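Local coordinates for protein probable arabinosyltransferase B (Mycobacterium tuberculosis H37Rv, PDB 7BVF) that polymerises arabinose into the arabinan of cell-wall arabinogalactan, acting as a membrane-embedded arabinosyltransferase, at residues A[616-629]-A[694-707]. Residues are numbered along the deposited sequence; the frame is centred on the assembly and turned at random.
Sequences PSVLRWSRNRMAFL and GEGRLIRALTTAPV
L629 meets L702, T703 and P706 where the starts of two predicted transmembrane helices of this GT-C-type membrane domain, 622-639 and 706-727, come together beside the short helix 697-701. The axes of 622-629 and 697-701 diverge by 52° and approach no closer than 11.3 Å. The tight part of the contact combines L629 and P706 with the polar pair R625 and T703. The two methyls of L629 divide the work: CD1 rests 3.9 Å from P706 CB, while CD2 lies 3.6 Å from CD1 of L702, at the exposed margin, the two leucine side chains meeting at about a right angle. The F628 ring turns its edge, not a face, to P706 CG and V707 CG2.

One turn earlier, the buried R625 reaches across to the link between helices 697-701 and 706-727. A bend at chi3 (-76°) swings its guanidinium round so that T703 OG1 sits in its plane at the edge, 2.8 Å from R625 NH1. R625 NE makes a weak bond to L619 O, tying the guanidinium back to its own loop.

On the solvent side, R700, E695 and T704 close over the inner P616 and S622. The exposed R700 stretches its extended chain until P616 CB lies over one face of its guanidinium. The carboxylate of E695 stays 4.5 Å from R625 at OE1 to NH2, too far for a salt bridge, though its charge may partly offset that of the two arginines. Nearby, M626 packs on Y682, A683 and L686 of helix 668-687, and R623 of the cardiolipin pocket touches H687. On the outer side of the link, T704 OG1 donates to A701 O over 2.7 Å, tilted 18° from the carbonyl plane.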
# COMPACT_ATOMS: atom_id res chain seq x y z
N PRO A 616 -7.96 41.23 10.72
CA PRO A 616 -7.11 42.40 10.47
C PRO A 616 -6.80 43.25 11.69
O PRO A 616 -6.09 44.25 11.59
CB PRO A 616 -7.93 43.20 9.45
CG PRO A 616 -8.76 42.19 8.77
CD PRO A 616 -9.12 41.19 9.82
N SER A 617 -7.33 42.86 12.85
CA SER A 617 -7.06 43.58 14.09
C SER A 617 -6.03 42.88 14.97
O SER A 617 -5.43 43.54 15.82
CB SER A 617 -8.35 43.77 14.88
OG SER A 617 -9.39 44.25 14.05
N VAL A 618 -5.83 41.58 14.79
CA VAL A 618 -4.83 40.84 15.54
C VAL A 618 -3.61 40.53 14.69
O VAL A 618 -2.48 40.56 15.18
CB VAL A 618 -5.45 39.55 16.12
CG1 VAL A 618 -4.41 38.74 16.87
CG2 VAL A 618 -6.61 39.88 17.02
N LEU A 619 -3.81 40.25 13.41
CA LEU A 619 -2.73 40.01 12.46
C LEU A 619 -2.66 41.24 11.56
O LEU A 619 -3.47 41.39 10.63
CB LEU A 619 -2.98 38.73 11.67
CG LEU A 619 -1.78 37.90 11.23
CD1 LEU A 619 -1.01 37.45 12.43
CD2 LEU A 619 -2.25 36.70 10.44
N ARG A 620 -1.70 42.11 11.83
CA ARG A 620 -1.72 43.48 11.31
C ARG A 620 -1.07 43.65 9.95
O ARG A 620 -1.37 44.62 9.26
CB ARG A 620 -1.04 44.42 12.31
CG ARG A 620 -1.65 44.37 13.70
CD ARG A 620 -0.70 44.92 14.75
NE ARG A 620 0.26 43.92 15.21
CZ ARG A 620 1.12 44.12 16.20
NH1 ARG A 620 1.15 45.28 16.83
NH2 ARG A 620 1.96 43.16 16.56
N TRP A 621 -0.19 42.74 9.54
CA TRP A 621 0.52 42.87 8.28
C TRP A 621 -0.18 42.07 7.19
O TRP A 621 -0.64 40.95 7.43
CB TRP A 621 1.97 42.40 8.42
CG TRP A 621 2.85 42.78 7.27
CD1 TRP A 621 2.58 43.68 6.29
CD2 TRP A 621 4.15 42.26 6.99
NE1 TRP A 621 3.62 43.75 5.41
CE2 TRP A 621 4.61 42.89 5.82
CE3 TRP A 621 4.98 41.33 7.61
CZ2 TRP A 621 5.85 42.62 5.26
CZ3 TRP A 621 6.21 41.06 7.06
CH2 TRP A 621 6.63 41.70 5.89
N SER A 622 -0.25 42.65 5.99
CA SER A 622 -1.00 42.03 4.90
C SER A 622 -0.34 40.76 4.40
O SER A 622 -1.03 39.87 3.89
CB SER A 622 -1.15 43.02 3.75
OG SER A 622 -1.89 44.15 4.16
N ARG A 623 0.99 40.66 4.50
CA ARG A 623 1.68 39.48 4.02
C ARG A 623 1.23 38.23 4.75
O ARG A 623 1.01 37.18 4.14
CB ARG A 623 3.19 39.66 4.17
CG ARG A 623 4.01 38.54 3.57
CD ARG A 623 5.36 38.44 4.25
NE ARG A 623 5.25 37.88 5.58
CZ ARG A 623 6.27 37.73 6.41
NH1 ARG A 623 6.08 37.20 7.61
NH2 ARG A 623 7.49 38.10 6.05
N ASN A 624 1.05 38.33 6.07
CA ASN A 624 0.63 37.17 6.86
C ASN A 624 -0.79 36.74 6.51
O ASN A 624 -1.07 35.54 6.39
CB ASN A 624 0.75 37.50 8.34
CG ASN A 624 2.08 38.11 8.69
OD1 ASN A 624 3.11 37.72 8.17
ND2 ASN A 624 2.06 39.08 9.60
N ARG A 625 -1.69 37.70 6.32
CA ARG A 625 -3.07 37.36 5.99
C ARG A 625 -3.18 36.78 4.59
O ARG A 625 -3.94 35.83 4.36
CB ARG A 625 -3.95 38.60 6.16
CG ARG A 625 -4.12 38.98 7.62
CD ARG A 625 -5.06 40.14 7.84
NE ARG A 625 -4.49 41.44 7.51
CZ ARG A 625 -4.94 42.24 6.56
NH1 ARG A 625 -5.97 41.87 5.82
NH2 ARG A 625 -4.36 43.41 6.33
N MET A 626 -2.40 37.30 3.64
CA MET A 626 -2.35 36.69 2.31
C MET A 626 -1.76 35.29 2.36
O MET A 626 -2.19 34.41 1.61
CB MET A 626 -1.56 37.56 1.35
CG MET A 626 -2.29 38.81 0.90
SD MET A 626 -3.83 38.44 0.05
CE MET A 626 -3.25 37.38 -1.26
N ALA A 627 -0.78 35.05 3.24
CA ALA A 627 -0.22 33.71 3.38
C ALA A 627 -1.27 32.74 3.92
O ALA A 627 -1.36 31.59 3.47
CB ALA A 627 1.00 33.74 4.29
N PHE A 628 -2.07 33.19 4.89
CA PHE A 628 -3.14 32.32 5.39
C PHE A 628 -4.17 32.03 4.31
O PHE A 628 -4.66 30.90 4.19
CB PHE A 628 -3.81 32.95 6.61
CG PHE A 628 -4.89 32.10 7.21
CD1 PHE A 628 -4.57 30.96 7.92
CD2 PHE A 628 -6.22 32.43 7.04
CE1 PHE A 628 -5.56 30.17 8.47
CE2 PHE A 628 -7.21 31.64 7.59
CZ PHE A 628 -6.88 30.51 8.30
N LEU A 629 -4.52 33.03 3.50
CA LEU A 629 -5.46 32.81 2.41
C LEU A 629 -4.91 31.81 1.39
O LEU A 629 -5.64 30.94 0.90
CB LEU A 629 -5.80 34.13 1.73
CG LEU A 629 -6.97 34.14 0.76
CD1 LEU A 629 -8.26 33.83 1.48
CD2 LEU A 629 -7.05 35.47 0.07
N GLY A 694 -0.13 46.63 0.61
CA GLY A 694 -1.51 46.20 0.52
C GLY A 694 -2.33 46.59 1.72
O GLY A 694 -2.33 45.89 2.74
N GLU A 695 -3.06 47.71 1.62
CA GLU A 695 -3.93 48.15 2.70
C GLU A 695 -5.24 48.72 2.18
O GLU A 695 -5.97 49.35 2.96
CB GLU A 695 -3.22 49.21 3.57
CG GLU A 695 -1.96 48.73 4.27
CD GLU A 695 -2.24 47.77 5.41
OE1 GLU A 695 -3.37 47.79 5.94
OE2 GLU A 695 -1.33 47.00 5.79
N GLY A 696 -5.56 48.53 0.91
CA GLY A 696 -6.81 49.01 0.36
C GLY A 696 -7.99 48.25 0.91
O GLY A 696 -7.87 47.36 1.75
N ARG A 697 -9.18 48.61 0.42
CA ARG A 697 -10.39 47.98 0.91
C ARG A 697 -10.66 46.62 0.29
O ARG A 697 -11.39 45.82 0.89
CB ARG A 697 -11.60 48.91 0.69
CG ARG A 697 -12.12 48.96 -0.74
CD ARG A 697 -11.33 49.95 -1.59
NE ARG A 697 -11.98 50.21 -2.88
CZ ARG A 697 -11.40 50.83 -3.89
NH1 ARG A 697 -12.06 51.03 -5.02
NH2 ARG A 697 -10.15 51.26 -3.78
N LEU A 698 -10.08 46.32 -0.87
CA LEU A 698 -10.34 45.04 -1.52
C LEU A 698 -9.73 43.88 -0.73
O LEU A 698 -10.43 42.94 -0.35
CB LEU A 698 -9.81 45.06 -2.95
CG LEU A 698 -9.76 43.70 -3.65
CD1 LEU A 698 -11.16 43.12 -3.81
CD2 LEU A 698 -9.07 43.80 -4.99
N ILE A 699 -8.41 43.92 -0.50
CA ILE A 699 -7.76 42.85 0.23
C ILE A 699 -7.96 42.97 1.73
O ILE A 699 -7.65 42.03 2.47
CB ILE A 699 -6.25 42.79 -0.07
CG1 ILE A 699 -5.50 43.85 0.72
CG2 ILE A 699 -6.00 42.97 -1.55
CD1 ILE A 699 -4.02 43.62 0.78
N ARG A 700 -8.47 44.10 2.21
CA ARG A 700 -8.94 44.18 3.58
C ARG A 700 -10.31 43.53 3.73
O ARG A 700 -10.62 42.99 4.80
CB ARG A 700 -9.00 45.63 4.04
CG ARG A 700 -9.50 45.82 5.45
CD ARG A 700 -9.26 47.24 5.94
NE ARG A 700 -9.38 47.33 7.39
CZ ARG A 700 -8.41 47.03 8.24
NH1 ARG A 700 -7.23 46.63 7.79
NH2 ARG A 700 -8.61 47.15 9.55
N ALA A 701 -11.12 43.56 2.68
CA ALA A 701 -12.44 42.93 2.73
C ALA A 701 -12.34 41.43 2.54
O ALA A 701 -12.93 40.66 3.30
CB ALA A 701 -13.35 43.55 1.66
N LEU A 702 -11.60 40.99 1.53
CA LEU A 702 -11.54 39.56 1.23
C LEU A 702 -10.69 38.77 2.22
O LEU A 702 -10.47 37.57 1.99
CB LEU A 702 -11.05 39.32 -0.20
CG LEU A 702 -9.65 39.75 -0.66
CD1 LEU A 702 -8.66 38.63 -0.46
CD2 LEU A 702 -9.69 40.15 -2.11
N THR A 703 -10.21 39.38 3.30
CA THR A 703 -9.45 38.67 4.32
C THR A 703 -10.02 38.89 5.72
O THR A 703 -9.30 38.74 6.71
CB THR A 703 -7.98 39.09 4.29
OG1 THR A 703 -7.88 40.52 4.34
CG2 THR A 703 -7.31 38.59 3.02
N THR A 704 -11.30 39.25 5.83
CA THR A 704 -11.94 39.40 7.13
C THR A 704 -12.52 38.09 7.65
O THR A 704 -12.49 37.84 8.86
CB THR A 704 -13.04 40.46 7.06
OG1 THR A 704 -13.79 40.29 5.86
CG2 THR A 704 -12.45 41.85 7.10
N ALA A 705 -13.06 37.26 6.77
CA ALA A 705 -13.65 35.99 7.17
C ALA A 705 -13.64 35.00 6.02
O ALA A 705 -14.65 34.85 5.32
CB ALA A 705 -15.07 36.20 7.67
N PRO A 706 -12.52 34.31 5.76
CA PRO A 706 -12.49 33.34 4.67
C PRO A 706 -12.96 31.95 5.07
O PRO A 706 -13.48 31.20 4.23
CB PRO A 706 -11.01 33.34 4.26
CG PRO A 706 -10.28 33.69 5.50
CD PRO A 706 -11.19 34.53 6.36
N VAL A 707 -12.79 31.59 6.34
CA VAL A 707 -13.16 30.26 6.82
C VAL A 707 -14.68 30.08 6.81
O VAL A 707 -15.16 29.03 6.34
CB VAL A 707 -12.60 30.00 8.23
CG1 VAL A 707 -12.92 28.59 8.67
CG2 VAL A 707 -11.10 30.24 8.26